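Local coordinates for protein Pbp related beta-lactamase (Pyrococcus abyssi, PDB 2QMI) that is probably a serine peptidase of the penicillin-binding protein and beta-lactamase family that assembles into a self-compartmentalizing octamer, at residues A[182-186]-A[187-191]. Numbering follows the deposited sequence.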
# COMPACT_ATOMS: atom_id res chain seq x y z
N GLU A 182 22.40 -24.28 -43.15
CA GLU A 182 23.36 -24.25 -44.25
C GLU A 182 22.69 -24.40 -45.61
O GLU A 182 23.22 -23.93 -46.61
CB GLU A 182 24.46 -25.32 -44.06
CG GLU A 182 24.02 -26.78 -43.98
CD GLU A 182 25.20 -27.73 -43.65
OE1 GLU A 182 26.19 -27.77 -44.43
OE2 GLU A 182 25.13 -28.45 -42.61
N TYR A 183 21.52 -25.03 -45.66
CA TYR A 183 20.84 -25.15 -46.95
C TYR A 183 20.34 -23.78 -47.42
O TYR A 183 20.47 -23.44 -48.61
CB TYR A 183 19.65 -26.11 -46.87
CG TYR A 183 19.07 -26.42 -48.24
CD1 TYR A 183 19.65 -27.40 -49.05
CD2 TYR A 183 18.00 -25.69 -48.75
CE1 TYR A 183 19.17 -27.64 -50.33
CE2 TYR A 183 17.52 -25.92 -50.04
CZ TYR A 183 18.12 -26.89 -50.82
OH TYR A 183 17.68 -27.10 -52.11
N ILE A 184 19.76 -23.01 -46.51
CA ILE A 184 19.27 -21.67 -46.84
C ILE A 184 20.43 -20.77 -47.27
O ILE A 184 20.33 -20.05 -48.26
CB ILE A 184 18.57 -20.99 -45.63
CG1 ILE A 184 17.36 -21.80 -45.18
CG2 ILE A 184 18.15 -19.57 -46.02
CD1 ILE A 184 16.33 -22.05 -46.26
N LYS A 185 21.51 -20.84 -46.50
CA LYS A 185 22.72 -20.06 -46.75
C LYS A 185 23.32 -20.36 -48.13
O LYS A 185 23.58 -19.45 -48.92
CB LYS A 185 23.75 -20.37 -45.66
CG LYS A 185 25.11 -19.69 -45.82
CD LYS A 185 25.01 -18.19 -45.65
CE LYS A 185 26.39 -17.56 -45.46
NZ LYS A 185 27.09 -18.08 -44.25
N LYS A 186 23.53 -21.64 -48.40
CA LYS A 186 24.12 -22.10 -49.65
C LYS A 186 23.22 -22.00 -50.88
O LYS A 186 23.65 -21.50 -51.92
CB LYS A 186 24.57 -23.56 -49.50
CG LYS A 186 25.57 -23.80 -48.38
CD LYS A 186 26.94 -23.25 -48.74
CE LYS A 186 27.98 -23.62 -47.69
NZ LYS A 186 29.33 -23.10 -48.06
N LYS A 187 21.98 -22.47 -50.76
CA LYS A 187 21.05 -22.47 -51.89
C LYS A 187 20.23 -21.20 -52.14
O LYS A 187 19.56 -21.10 -53.17
CB LYS A 187 20.08 -23.64 -51.76
CG LYS A 187 20.74 -24.98 -51.50
CD LYS A 187 21.76 -25.33 -52.57
CE LYS A 187 22.53 -26.59 -52.21
NZ LYS A 187 23.46 -26.99 -53.30
N ILE A 188 20.29 -20.23 -51.23
CA ILE A 188 19.48 -19.02 -51.40
C ILE A 188 20.16 -17.68 -51.09
O ILE A 188 20.19 -16.79 -51.94
CB ILE A 188 18.18 -19.12 -50.55
CG1 ILE A 188 17.29 -20.25 -51.09
CG2 ILE A 188 17.41 -17.80 -50.60
CD1 ILE A 188 16.02 -20.49 -50.28
N LEU A 189 20.68 -17.53 -49.88
CA LEU A 189 21.33 -16.29 -49.48
C LEU A 189 22.56 -15.89 -50.29
O LEU A 189 22.66 -14.75 -50.75
CB LEU A 189 21.69 -16.35 -47.99
CG LEU A 189 20.50 -16.48 -47.04
CD1 LEU A 189 20.98 -16.35 -45.58
CD2 LEU A 189 19.47 -15.40 -47.37
N GLU A 190 23.51 -16.81 -50.46
CA GLU A 190 24.73 -16.48 -51.20
C GLU A 190 24.45 -16.24 -52.69
O GLU A 190 24.90 -15.24 -53.24
CB GLU A 190 25.79 -17.58 -51.00
CG GLU A 190 26.18 -17.74 -49.53
CD GLU A 190 27.36 -18.68 -49.30
OE1 GLU A 190 27.34 -19.82 -49.82
OE2 GLU A 190 28.30 -18.28 -48.57
N PRO A 191 23.70 -17.13 -53.35
CA PRO A 191 23.42 -16.88 -54.77
C PRO A 191 22.60 -15.61 -55.00
O PRO A 191 22.59 -15.07 -56.11
CB PRO A 191 22.68 -18.15 -55.21
CG PRO A 191 22.10 -18.68 -53.92
CD PRO A 191 23.21 -18.45 -52.94
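Tyr183 O accepts a bond from Lys187 N at 2.8 Å in a regular i to i+4 helical pattern, but the next turn widens. Ile184 O takes a straight bond from Leu189 N at 3.0 Å (N-H...O 167°) and only a weak, bent one from Ile188 N. Lys185 O then receives Glu190 N, again five residues on, at 3.1 Å. Pro191 has no N-H to give, and its ring CD rests 3.2 Å from Lys186 O.

Among the side chains, Lys187 CG lies over one face of the Tyr183 ring, while the end of its side chain leads away. Lys187 CG makes a CH-pi contact 3.4 Å from the centroid of the Tyr183 ring, and the two side chains cross at about a right angle. Lys187 CG stands anti to its own carbonyl carbon (chi1 -50°), which turns it back to the ring. Tyr183 also touches residues of helices 61-74 and 162-176.

On the buried side, Ile184 CG2 meets Leu189 CG at 4.0 Å, and the CD1 atoms of Ile184 and Ile188 come loosely together. Ile188 goes on to touch Leu67. Leu189 reaches Met194 and Ser197.

Glu190 faces two lysines on the exposed side. Lys186 runs alongside it with the same heading, its CD near OE1, while Lys185 crosses it with CE near OE2. Both ammonium groups stay beyond salt-bridge distance, with Lys186 NZ 4.2 Å from Glu190 OE1, so any attraction is probably modest.

The consecutive i to i+5 bonds are the mark of a pi-type turn, here a wider turn at 187-189 in helix 180-189, within the helical part of a beta-lactamase-like fold.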